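Local coordinates for protein beta-lactamase (Burkholderia cenocepacia, PDB 5E2G) that probably hydrolyses beta-lactams to substituted beta-amino acids as a class C beta-lactamase of the serine penicillin-recognising fold, at residues G213-W216 with Q217-Y220; V342-E345 with E346-A350. All coordinates share one frame; numbering follows the deposited sequence.

Interaction 1 of 2, residues G213-W216 with Q217-Y220; sequences GMLW and QPAY
In this local contact Tyr220 and Gln217 pack on Gly213 and Trp216 where a type II beta turn, Gly213 to Trp216, runs directly into the short helix 216-220, sharing Trp216, with Leu215 as N-cap residue. With Tyr220 CG set between the backbone N and the carbonyl carbon (chi1 51°), one face of the phenol ring lies over Trp216, whose O stands 3.7 Å above the ring plane, over its centre, and whose CA is 4.0 Å from the ring centroid in a CH-pi contact. Trp216 CB comes within 3.6 Å of Tyr220 CZ. Gly213 N donates to Tyr220 OH at 3.2 Å, a bent bond with an N-H...O angle of 139°. Tyr220 N donates to Trp216 O at 3.2 Å, the helical bond from residue i+4 to i. On the indole, Gln217 CG sits over one face, 3.4 Å from the centroid of the five-membered ring, while the amide plane is turned 49° from the indole. Pro218 O receives a hydrogen bond from Thr68 OG1. This is a turn-to-helix junction closed by an aromatic side chain folded back on the turn, next to helix 64-77, which starts just after the probable SxxK serine of a class C beta-lactamase.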
loop_
_atom_site.group_PDB
_atom_site.type_symbol
_atom_site.label_atom_id
_atom_site.label_comp_id
_atom_site.label_asym_id
_atom_site.label_seq_id
_atom_site.Cartn_x
_atom_site.Cartn_y
_atom_site.Cartn_z
ATOM N N GLY A 213 -8.340 13.320 -6.927
ATOM C CA GLY A 213 -9.758 13.293 -6.635
ATOM C C GLY A 213 -10.015 13.488 -5.150
ATOM O O GLY A 213 -9.148 13.894 -4.378
HETATM N N MSE A 214 -11.247 13.197 -4.751
HETATM C CA MSE A 214 -11.594 13.258 -3.334
HETATM C C MSE A 214 -11.146 11.960 -2.665
HETATM O O MSE A 214 -11.127 10.905 -3.310
HETATM C CB MSE A 214 -13.096 13.496 -3.148
HETATM C CG MSE A 214 -13.553 13.807 -1.716
HETATM SE SE MSE A 214 -12.643 15.289 -0.809
HETATM C CE MSE A 214 -12.763 16.649 -2.200
ATOM N N LEU A 215 -10.783 12.041 -1.382
ATOM C CA LEU A 215 -10.121 10.938 -0.691
ATOM C C LEU A 215 -8.860 10.513 -1.432
ATOM O O LEU A 215 -8.514 9.331 -1.461
ATOM C CB LEU A 215 -11.050 9.731 -0.512
ATOM C CG LEU A 215 -12.257 9.745 0.432
ATOM C CD1 LEU A 215 -11.888 10.323 1.777
ATOM C CD2 LEU A 215 -13.440 10.480 -0.163
ATOM N N TRP A 216 -8.170 11.468 -2.057
ATOM C CA TRP A 216 -6.963 11.123 -2.803
ATOM C C TRP A 216 -5.788 10.851 -1.883
ATOM O O TRP A 216 -4.928 10.027 -2.205
ATOM C CB TRP A 216 -6.588 12.244 -3.773
ATOM C CG TRP A 216 -6.029 13.475 -3.100
ATOM C CD1 TRP A 216 -6.735 14.556 -2.640
ATOM C CD2 TRP A 216 -4.647 13.746 -2.810
ATOM N NE1 TRP A 216 -5.878 15.479 -2.084
ATOM C CE2 TRP A 216 -4.591 15.009 -2.179
ATOM C CE3 TRP A 216 -3.451 13.045 -3.026
ATOM C CZ2 TRP A 216 -3.386 15.581 -1.755
ATOM C CZ3 TRP A 216 -2.256 13.621 -2.610
ATOM C CH2 TRP A 216 -2.235 14.873 -1.981
ATOM N N GLN A 217 -5.709 11.554 -0.762
ATOM C CA GLN A 217 -4.582 11.355 0.146
ATOM C C GLN A 217 -4.607 9.982 0.800
ATOM O O GLN A 217 -3.569 9.296 0.785
ATOM C CB GLN A 217 -4.559 12.468 1.193
ATOM C CG GLN A 217 -5.327 13.700 0.785
ATOM C CD GLN A 217 -5.342 14.748 1.868
ATOM O OE1 GLN A 217 -6.156 14.691 2.791
ATOM N NE2 GLN A 217 -4.434 15.713 1.769
ATOM N N PRO A 218 -5.722 9.513 1.382
ATOM C CA PRO A 218 -5.666 8.223 2.083
ATOM C C PRO A 218 -5.533 7.035 1.154
ATOM O O PRO A 218 -5.004 6.002 1.576
ATOM C CB PRO A 218 -6.996 8.178 2.857
ATOM C CG PRO A 218 -7.582 9.540 2.757
ATOM C CD PRO A 218 -7.073 10.099 1.473
ATOM N N ALA A 219 -5.983 7.146 -0.093
ATOM C CA ALA A 219 -6.047 5.985 -0.970
ATOM C C ALA A 219 -4.814 5.833 -1.850
ATOM O O ALA A 219 -4.400 4.704 -2.134
ATOM C CB ALA A 219 -7.304 6.062 -1.843
ATOM N N TYR A 220 -4.214 6.938 -2.292
ATOM C CA TYR A 220 -3.091 6.818 -3.227
ATOM C C TYR A 220 -2.187 8.043 -3.214
ATOM O O TYR A 220 -1.491 8.275 -4.207
ATOM C CB TYR A 220 -3.613 6.583 -4.646
ATOM C CG TYR A 220 -4.666 7.583 -5.097
ATOM C CD1 TYR A 220 -6.021 7.333 -4.892
ATOM C CD2 TYR A 220 -4.307 8.775 -5.737
ATOM C CE1 TYR A 220 -6.992 8.237 -5.303
ATOM C CE2 TYR A 220 -5.278 9.688 -6.159
ATOM C CZ TYR A 220 -6.621 9.407 -5.937
ATOM O OH TYR A 220 -7.598 10.291 -6.341
#

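Interaction 2 of 2, residues V342-E345 with E346-A350; sequences VPIE and ERVKA
Val342 O is gripped by two nitrogens of one side chain: Arg347 NE and Arg347 NH2 each donate to it at 2.7 Å. The oxygen lies in the guanidinium plane, so the arginine meets it side-on. The two N-H groups reach the carbonyl differently, NH2 almost head-on (C=O...N angle 167°) and NE from above the carbonyl plane. The chain of Arg347, with chi2 172° and chi3 -161° both near anti, carries the group back past the first turn of helix 344-357 to the residue before the N-cap, Pro343. Ile344 CG1 then lies over the centre of one guanidinium face, 3.6 Å from Arg347 CZ, while Val342 CG1 packs on the aliphatic part at Arg347 CG, 3.7 Å away. Further bonds from NH2 to Ser316 OG and from NH1 to Thr322 O tie this buried cation to the central sheet, which probably limits its rotation. Pro343 O opens the helix by accepting from Arg347 N at 3.1 Å and, weakly, from Glu346 N. The regular bonds follow, Val348 N to Ile344 O at 3.0 Å and Lys349 N to Glu345 O at 2.9 Å. Three residues apart, Glu346 OE2 and Lys349 NZ form a salt bridge modelled very short, its exact length doubtful, while Glu346 also touches Leu17 and Tyr21 of helix 3-21. Val348 turns the other way, toward Leu281 and Tyr323. The whole is a helix N-terminus whose preceding carbonyl is clasped by an arginine, placing the C-terminal helix of the beta-lactamase fold against its antiparallel sheet.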
loop_
_atom_site.group_PDB
_atom_site.type_symbol
_atom_site.label_atom_id
_atom_site.label_comp_id
_atom_site.label_asym_id
_atom_site.label_seq_id
_atom_site.Cartn_x
_atom_site.Cartn_y
_atom_site.Cartn_z
ATOM N N VAL A 342 4.015 -1.492 -15.448
ATOM C CA VAL A 342 4.544 -2.849 -15.404
ATOM C C VAL A 342 3.404 -3.772 -15.010
ATOM O O VAL A 342 2.742 -3.524 -13.997
ATOM C CB VAL A 342 5.712 -2.997 -14.411
ATOM C CG1 VAL A 342 6.227 -4.434 -14.413
ATOM C CG2 VAL A 342 6.822 -2.024 -14.735
ATOM N N PRO A 343 3.128 -4.835 -15.770
ATOM C CA PRO A 343 2.047 -5.743 -15.393
ATOM C C PRO A 343 2.279 -6.299 -14.002
ATOM O O PRO A 343 3.395 -6.678 -13.643
ATOM C CB PRO A 343 2.113 -6.836 -16.459
ATOM C CG PRO A 343 2.728 -6.159 -17.625
ATOM C CD PRO A 343 3.738 -5.222 -17.049
ATOM N N ILE A 344 1.201 -6.324 -13.219
ATOM C CA ILE A 344 1.278 -6.754 -11.827
ATOM C C ILE A 344 1.958 -8.110 -11.711
ATOM O O ILE A 344 2.866 -8.298 -10.894
ATOM C CB ILE A 344 -0.126 -6.774 -11.205
ATOM C CG1 ILE A 344 -0.523 -5.348 -10.837
ATOM C CG2 ILE A 344 -0.161 -7.706 -10.012
ATOM C CD1 ILE A 344 -1.967 -5.185 -10.541
ATOM N N GLU A 345 1.539 -9.076 -12.530
ATOM C CA GLU A 345 2.113 -10.411 -12.406
ATOM C C GLU A 345 3.604 -10.419 -12.737
ATOM O O GLU A 345 4.345 -11.263 -12.226
ATOM C CB GLU A 345 1.349 -11.397 -13.292
ATOM C CG GLU A 345 -0.179 -11.400 -13.085
ATOM C CD GLU A 345 -0.642 -12.194 -11.862
ATOM O OE1 GLU A 345 0.139 -12.330 -10.895
ATOM O OE2 GLU A 345 -1.799 -12.676 -11.870
ATOM N N GLU A 346 4.071 -9.487 -13.569
ATOM C CA GLU A 346 5.503 -9.418 -13.840
ATOM C C GLU A 346 6.280 -8.839 -12.662
ATOM O O GLU A 346 7.432 -9.227 -12.431
ATOM C CB GLU A 346 5.768 -8.606 -15.109
ATOM C CG GLU A 346 5.397 -9.331 -16.384
ATOM C CD GLU A 346 6.170 -10.625 -16.559
ATOM O OE1 GLU A 346 7.349 -10.689 -16.158
ATOM O OE2 GLU A 346 5.590 -11.594 -17.088
ATOM N N ARG A 347 5.685 -7.911 -11.911
ATOM C CA ARG A 347 6.303 -7.505 -10.652
ATOM C C ARG A 347 6.353 -8.681 -9.686
ATOM O O ARG A 347 7.348 -8.879 -8.974
ATOM C CB ARG A 347 5.535 -6.342 -10.025
ATOM C CG ARG A 347 4.952 -5.364 -11.014
ATOM C CD ARG A 347 4.039 -4.354 -10.323
ATOM N NE ARG A 347 3.151 -3.717 -11.286
ATOM C CZ ARG A 347 2.144 -2.921 -10.962
ATOM N NH1 ARG A 347 1.896 -2.657 -9.691
ATOM N NH2 ARG A 347 1.380 -2.394 -11.904
ATOM N N VAL A 348 5.284 -9.478 -9.659
ATOM C CA VAL A 348 5.212 -10.619 -8.755
ATOM C C VAL A 348 6.300 -11.626 -9.095
ATOM O O VAL A 348 7.035 -12.090 -8.215
ATOM C CB VAL A 348 3.810 -11.249 -8.812
ATOM C CG1 VAL A 348 3.773 -12.531 -8.024
ATOM C CG2 VAL A 348 2.775 -10.271 -8.297
ATOM N N LYS A 349 6.437 -11.952 -10.388
ATOM C CA LYS A 349 7.390 -12.976 -10.803
ATOM C C LYS A 349 8.817 -12.569 -10.474
ATOM O O LYS A 349 9.611 -13.393 -10.006
ATOM C CB LYS A 349 7.264 -13.248 -12.298
ATOM C CG LYS A 349 5.969 -13.891 -12.732
ATOM C CD LYS A 349 5.970 -14.076 -14.235
ATOM C CE LYS A 349 4.580 -13.904 -14.813
ATOM N NZ LYS A 349 4.651 -13.617 -16.279
ATOM N N ALA A 350 9.161 -11.300 -10.711
ATOM C CA ALA A 350 10.516 -10.840 -10.433
ATOM C C ALA A 350 10.809 -10.860 -8.935
ATOM O O ALA A 350 11.883 -11.303 -8.513
ATOM C CB ALA A 350 10.715 -9.445 -11.022
#

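Both contacts sit at a helix N-terminus, but on different elements: interaction 1 on the short helix 216-220, interaction 2 on the C-terminal helix 344-357. Their centres are 25 Å apart and their nearest atoms about 12 Å, without touching. Each is partly buried. The first depends on aromatic faces, CH-pi contacts and a phenol hydroxyl, and faces helices 150-164 and 168-180. The second turns on a buried guanidinium bonded to a backbone carbonyl and turned to strands 309-316 and 321-327, with apolar packing beside it. The first lies in the helical part of the fold, the second where the C-terminal helix packs on the antiparallel sheet.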